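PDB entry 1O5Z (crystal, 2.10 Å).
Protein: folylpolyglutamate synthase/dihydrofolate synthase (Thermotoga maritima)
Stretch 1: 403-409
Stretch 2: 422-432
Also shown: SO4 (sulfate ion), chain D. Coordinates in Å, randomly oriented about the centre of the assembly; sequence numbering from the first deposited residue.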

ATOM      1  N   ASP A 403       1.588 -18.754  19.572  1.00 44.79           N
ATOM      2  CA  ASP A 403       0.797 -18.826  18.366  1.00 44.15           C
ATOM      3  C   ASP A 403      -0.102 -17.625  18.291  1.00 44.18           C
ATOM      4  O   ASP A 403      -0.993 -17.486  19.134  1.00 44.63           O
ATOM      5  N   PRO A 404       0.098 -16.766  17.286  1.00 44.54           N
ATOM      6  CA  PRO A 404      -0.671 -15.511  17.228  1.00 44.67           C
ATOM      7  C   PRO A 404      -2.169 -15.707  16.997  1.00 44.75           C
ATOM      8  O   PRO A 404      -2.930 -14.811  17.248  1.00 44.81           O
ATOM      9  N   LEU A 405      -2.577 -16.852  16.464  1.00 44.74           N
ATOM     10  CA  LEU A 405      -3.989 -17.140  16.214  1.00 44.73           C
ATOM     11  C   LEU A 405      -4.669 -17.549  17.512  1.00 44.99           C
ATOM     12  O   LEU A 405      -5.882 -17.270  17.704  1.00 45.11           O
ATOM     13  N   GLU A 406      -3.899 -18.215  18.391  1.00 44.52           N
ATOM     14  CA  GLU A 406      -4.375 -18.515  19.724  1.00 44.25           C
ATOM     15  C   GLU A 406      -4.474 -17.230  20.471  1.00 44.05           C
ATOM     16  O   GLU A 406      -5.436 -17.031  21.191  1.00 44.65           O
ATOM     17  N   ALA A 407      -3.457 -16.381  20.336  1.00 43.94           N
ATOM     18  CA  ALA A 407      -3.472 -15.055  20.954  1.00 43.83           C
ATOM     19  C   ALA A 407      -4.724 -14.287  20.592  1.00 44.57           C
ATOM     20  O   ALA A 407      -5.371 -13.756  21.481  1.00 47.28           O
ATOM     21  N   ILE A 408      -5.091 -14.192  19.323  1.00 44.11           N
ATOM     22  CA  ILE A 408      -6.313 -13.446  18.986  1.00 45.06           C
ATOM     23  C   ILE A 408      -7.558 -14.174  19.385  1.00 45.37           C
ATOM     24  O   ILE A 408      -8.543 -13.547  19.748  1.00 45.60           O
ATOM     25  N   GLU A 409      -7.524 -15.504  19.355  1.00 45.26           N
ATOM     26  CA  GLU A 409      -8.669 -16.297  19.793  1.00 45.52           C
ATOM     27  C   GLU A 409      -8.997 -16.039  21.265  1.00 45.32           C
ATOM     28  O   GLU A 409     -10.157 -16.124  21.670  1.00 45.79           O
ATOM     29  N   PHE A 422       4.370  -9.062   8.628  1.00 47.23           N
ATOM     30  CA  PHE A 422       4.222 -10.532   8.603  1.00 47.30           C
ATOM     31  C   PHE A 422       3.124 -10.967   9.561  1.00 46.41           C
ATOM     32  O   PHE A 422       2.220 -11.668   9.173  1.00 45.99           O
ATOM     33  N   LEU A 423       3.226 -10.551  10.815  1.00 45.53           N
ATOM     34  CA  LEU A 423       2.203 -10.865  11.799  1.00 46.22           C
ATOM     35  C   LEU A 423       0.811 -10.403  11.336  1.00 46.47           C
ATOM     36  O   LEU A 423      -0.164 -11.173  11.334  1.00 47.77           O
ATOM     37  N   VAL A 424       0.691  -9.141  10.961  1.00 45.64           N
ATOM     38  CA  VAL A 424      -0.616  -8.655  10.546  1.00 45.71           C
ATOM     39  C   VAL A 424      -1.177  -9.392   9.302  1.00 44.81           C
ATOM     40  O   VAL A 424      -2.338  -9.734   9.260  1.00 44.93           O
ATOM     41  N   GLY A 425      -0.363  -9.643   8.299  1.00 44.16           N
ATOM     42  CA  GLY A 425      -0.848 -10.278   7.109  1.00 43.35           C
ATOM     43  C   GLY A 425      -1.280 -11.683   7.401  1.00 43.94           C
ATOM     44  O   GLY A 425      -2.230 -12.169   6.810  1.00 43.66           O
ATOM     45  N   TYR A 426      -0.583 -12.342   8.314  1.00 44.38           N
ATOM     46  CA  TYR A 426      -0.883 -13.714   8.691  1.00 45.00           C
ATOM     47  C   TYR A 426      -2.193 -13.852   9.425  1.00 44.48           C
ATOM     48  O   TYR A 426      -3.020 -14.683   9.116  1.00 45.09           O
ATOM     49  N   VAL A 427      -2.370 -13.018  10.412  1.00 45.38           N
ATOM     50  CA  VAL A 427      -3.624 -12.955  11.171  1.00 45.96           C
ATOM     51  C   VAL A 427      -4.827 -12.487  10.343  1.00 45.08           C
ATOM     52  O   VAL A 427      -5.915 -12.995  10.471  1.00 45.67           O
ATOM     53  N   ARG A 428      -4.633 -11.486   9.502  1.00 44.92           N
ATOM     54  CA  ARG A 428      -5.665 -11.040   8.612  1.00 43.63           C
ATOM     55  C   ARG A 428      -6.076 -12.164   7.733  1.00 43.96           C
ATOM     56  O   ARG A 428      -7.254 -12.331   7.439  1.00 44.13           O
ATOM     57  N   GLU A 429      -5.116 -12.935   7.252  1.00 43.97           N
ATOM     58  CA  GLU A 429      -5.504 -13.981   6.339  1.00 45.08           C
ATOM     59  C   GLU A 429      -6.411 -14.987   7.062  1.00 44.46           C
ATOM     60  O   GLU A 429      -7.394 -15.461   6.519  1.00 45.01           O
ATOM     61  N   PHE A 430      -6.070 -15.311   8.284  1.00 43.84           N
ATOM     62  CA  PHE A 430      -6.813 -16.314   8.965  1.00 43.25           C
ATOM     63  C   PHE A 430      -8.173 -15.832   9.340  1.00 42.60           C
ATOM     64  O   PHE A 430      -9.144 -16.560   9.254  1.00 42.25           O
ATOM     65  N   LEU A 431      -8.235 -14.580   9.740  1.00 43.14           N
ATOM     66  CA  LEU A 431      -9.485 -13.965  10.107  1.00 42.86           C
ATOM     67  C   LEU A 431     -10.460 -13.872   8.949  1.00 42.40           C
ATOM     68  O   LEU A 431     -11.683 -14.019   9.108  1.00 42.72           O
ATOM     69  N   THR A 432      -9.929 -13.579   7.773  1.00 41.78           N
ATOM     70  CA  THR A 432     -10.760 -13.373   6.611  1.00 40.87           C
ATOM     71  C   THR A 432     -10.947 -14.642   5.822  1.00 40.31           C
ATOM     72  O   THR A 432     -11.926 -14.766   5.125  1.00 39.87           O
TER

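The contact between helix 404-409 and helix 422-432 is built from apolar side chains, and no hydrogen bond crosses it. The two helix axes approach to 10.4 Å at an angle of 63°, and the nearest CA atoms, those of Leu405 and Val427, lie 6.6 Å apart. At the centre sits Leu405, which gives up more surface to the opposing helix than any other residue of the pair. Its CA-to-CB bond points sideways, but an m,t rotamer (chi1 -52°, chi2 178°) brings the end of the side chain nearer. Leu405 CD2 thereby lies 3.7 Å from Tyr426 CE2, 3.8 Å from Phe430 CB and 4.3 Å from Val427 CG2, while Leu405 CD1 sits over one face of the Phe430 ring, 4.0 Å from its centroid and 13° off the ring normal, in a CH-pi contact. Tyr426 and Phe430, one helical turn apart, both point toward the first helix with chi1 in t, so that Leu405 is held between their side chains.

Pro404 and Ile408 also direct their CB atoms toward the second helix. The proline ring, with a C-gamma endo pucker, places Pro404 CB 3.5 Å from Leu423 CD1 and 4.2 Å from Val427 CG2, and Pro404 CG 3.9 Å from Tyr426 CE2. Leu423 starts sideways, and its t,p rotamer carries its end closer to the proline. One turn beyond Pro404, Ile408 takes chi1 in p, with chi2 at 147° lying between wells. Ile408 CD1 reaches Val427 CG1 at 4.0 Å and Leu431 CD2 at 3.7 Å. Val427, a t rotamer, thus meets Pro404, Leu405 and Ile408, whereas the m,t side chain of Leu431 meets Ile408 alone.

Apart from the Tyr426 hydroxyl, which makes no hydrogen bond across the contact, the polar side chains lie outside this packing. Asp403, at the N-cap position, uses its t rotamer to accept a capping bond from Leu405 N to Asp403 OD1 (3.0 Å, 159°), which satisfies an amide at the start of the helix that carries Leu405. Glu406 and Glu409 are exposed and out of reach of the second helix. On that helix, Arg428 points away, and both it and Glu429 find side-chain partners elsewhere in the structure; Thr432 OG1 donates a very short hydrogen bond of 2.5 Å to Arg428 O. A sulfate ion, probably from the crystallisation liquor, accepts a nearly straight hydrogen bond from Phe422 N to SO4 O3 (3.0 Å, 171°), well removed from the apolar contact.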

ATOM      1  CB  ASP A 403      -0.081 -20.073  18.372  1.00 43.61           C
ATOM      2  CG  ASP A 403      -1.035 -20.145  17.187  1.00 42.06           C
ATOM      3  OD1 ASP A 403      -0.910 -19.389  16.195  1.00 35.82           O
ATOM      4  OD2 ASP A 403      -1.976 -20.966  17.165  1.00 45.93           O
ATOM      5  CB  PRO A 404      -0.021 -14.748  16.061  1.00 44.59           C
ATOM      6  CG  PRO A 404       0.691 -15.736  15.253  1.00 45.15           C
ATOM      7  CD  PRO A 404       1.109 -16.836  16.205  1.00 44.46           C
ATOM      8  CB  LEU A 405      -4.157 -18.278  15.185  1.00 45.06           C
ATOM      9  CG  LEU A 405      -3.391 -18.078  13.876  1.00 44.71           C
ATOM     10  CD1 LEU A 405      -3.587 -19.295  12.967  1.00 45.05           C
ATOM     11  CD2 LEU A 405      -3.746 -16.811  13.211  1.00 42.29           C
ATOM     12  CB  GLU A 406      -3.438 -19.440  20.465  1.00 43.86           C
ATOM     13  CG  GLU A 406      -3.941 -19.876  21.826  1.00 44.62           C
ATOM     14  CD  GLU A 406      -3.042 -20.919  22.487  1.00 45.38           C
ATOM     15  OE1 GLU A 406      -2.076 -21.437  21.843  1.00 47.80           O
ATOM     16  OE2 GLU A 406      -3.320 -21.247  23.651  1.00 45.45           O
ATOM     17  CB  ALA A 407      -2.255 -14.261  20.579  1.00 43.51           C
ATOM     18  CB  ILE A 408      -6.382 -13.039  17.502  1.00 45.33           C
ATOM     19  CG1 ILE A 408      -6.261 -14.250  16.567  1.00 45.96           C
ATOM     20  CG2 ILE A 408      -5.278 -12.018  17.192  1.00 46.55           C
ATOM     21  CD1 ILE A 408      -7.056 -14.115  15.302  1.00 45.75           C
ATOM     22  CB  GLU A 409      -8.431 -17.793  19.475  1.00 45.73           C
ATOM     23  CG  GLU A 409      -9.577 -18.731  19.818  1.00 45.19           C
ATOM     24  CD  GLU A 409      -9.679 -18.990  21.317  1.00 44.40           C
ATOM     25  OE1 GLU A 409     -10.763 -19.411  21.798  1.00 44.38           O
ATOM     26  OE2 GLU A 409      -8.676 -18.756  22.020  1.00 43.41           O
ATOM     27  CB  PHE A 422       5.502 -11.215   9.036  1.00 48.76           C
ATOM     28  CG  PHE A 422       6.449 -11.455   7.948  1.00 51.10           C
ATOM     29  CD1 PHE A 422       7.736 -10.894   7.974  1.00 55.55           C
ATOM     30  CD2 PHE A 422       6.103 -12.261   6.883  1.00 55.21           C
ATOM     31  CE1 PHE A 422       8.678 -11.125   6.925  1.00 54.75           C
ATOM     32  CE2 PHE A 422       7.033 -12.499   5.811  1.00 56.51           C
ATOM     33  CZ  PHE A 422       8.331 -11.937   5.846  1.00 55.15           C
ATOM     34  CB  LEU A 423       2.529 -10.217  13.138  1.00 45.93           C
ATOM     35  CG  LEU A 423       1.443 -10.412  14.196  1.00 47.01           C
ATOM     36  CD1 LEU A 423       1.346 -11.920  14.583  1.00 49.16           C
ATOM     37  CD2 LEU A 423       1.709  -9.556  15.373  1.00 47.41           C
ATOM     38  CB  VAL A 424      -0.594  -7.160  10.355  1.00 45.68           C
ATOM     39  CG1 VAL A 424      -1.907  -6.697   9.793  1.00 46.65           C
ATOM     40  CG2 VAL A 424      -0.320  -6.476  11.719  1.00 46.52           C
ATOM     41  CB  TYR A 426       0.245 -14.190   9.582  1.00 45.37           C
ATOM     42  CG  TYR A 426       0.183 -15.641  10.041  1.00 45.07           C
ATOM     43  CD1 TYR A 426       0.643 -16.693   9.238  1.00 42.95           C
ATOM     44  CD2 TYR A 426      -0.291 -15.946  11.314  1.00 45.30           C
ATOM     45  CE1 TYR A 426       0.606 -17.973   9.712  1.00 41.40           C
ATOM     46  CE2 TYR A 426      -0.347 -17.211  11.762  1.00 43.20           C
ATOM     47  CZ  TYR A 426       0.104 -18.217  10.978  1.00 43.14           C
ATOM     48  OH  TYR A 426       0.036 -19.463  11.528  1.00 43.12           O
ATOM     49  CB  VAL A 427      -3.422 -12.030  12.380  1.00 46.29           C
ATOM     50  CG1 VAL A 427      -4.759 -11.690  13.054  1.00 48.85           C
ATOM     51  CG2 VAL A 427      -2.439 -12.694  13.359  1.00 46.95           C
ATOM     52  CB  ARG A 428      -5.153  -9.908   7.749  1.00 44.34           C
ATOM     53  CG  ARG A 428      -6.252  -9.155   7.066  1.00 43.53           C
ATOM     54  CD  ARG A 428      -5.799  -8.245   5.977  1.00 43.81           C
ATOM     55  NE  ARG A 428      -6.933  -7.418   5.600  1.00 41.89           N
ATOM     56  CZ  ARG A 428      -7.865  -7.824   4.787  1.00 43.31           C
ATOM     57  NH1 ARG A 428      -7.742  -8.987   4.200  1.00 40.72           N
ATOM     58  NH2 ARG A 428      -8.891  -7.044   4.490  1.00 45.17           N
ATOM     59  CB  GLU A 429      -4.317 -14.703   5.719  1.00 45.01           C
ATOM     60  CG  GLU A 429      -4.775 -15.526   4.514  1.00 45.88           C
ATOM     61  CD  GLU A 429      -3.686 -16.285   3.829  1.00 47.55           C
ATOM     62  OE1 GLU A 429      -2.549 -16.044   4.182  1.00 53.08           O
ATOM     63  OE2 GLU A 429      -3.981 -17.150   2.947  1.00 51.47           O
ATOM     64  CB  PHE A 430      -6.080 -16.803  10.182  1.00 42.67           C
ATOM     65  CG  PHE A 430      -6.610 -18.103  10.675  1.00 43.23           C
ATOM     66  CD1 PHE A 430      -6.258 -19.279  10.040  1.00 41.80           C
ATOM     67  CD2 PHE A 430      -7.491 -18.147  11.754  1.00 44.14           C
ATOM     68  CE1 PHE A 430      -6.767 -20.483  10.479  1.00 42.44           C
ATOM     69  CE2 PHE A 430      -8.001 -19.354  12.193  1.00 43.47           C
ATOM     70  CZ  PHE A 430      -7.650 -20.514  11.560  1.00 41.95           C
ATOM     71  CB  LEU A 431      -9.197 -12.553  10.635  1.00 43.50           C
ATOM     72  CG  LEU A 431      -8.762 -12.415  12.106  1.00 42.93           C
ATOM     73  CD1 LEU A 431      -8.479 -10.967  12.425  1.00 43.47           C
ATOM     74  CD2 LEU A 431      -9.798 -13.015  13.057  1.00 41.43           C
ATOM     75  CB  THR A 432     -10.172 -12.271   5.745  1.00 41.54           C
ATOM     76  OG1 THR A 432      -8.789 -12.531   5.500  1.00 44.30           O
ATOM     77  CG2 THR A 432     -10.171 -10.930   6.520  1.00 40.55           C
TER
HETATM   78  S   SO4 D 503       7.982  -7.067   9.610  1.00 51.68           S
HETATM   79  O1  SO4 D 503       8.143  -7.625  10.936  1.00 53.15           O
HETATM   80  O2  SO4 D 503       9.268  -6.923   8.948  1.00 55.15           O
HETATM   81  O3  SO4 D 503       7.199  -7.966   8.789  1.00 53.04           O
HETATM   82  O4  SO4 D 503       7.302  -5.777   9.761  1.00 53.29           O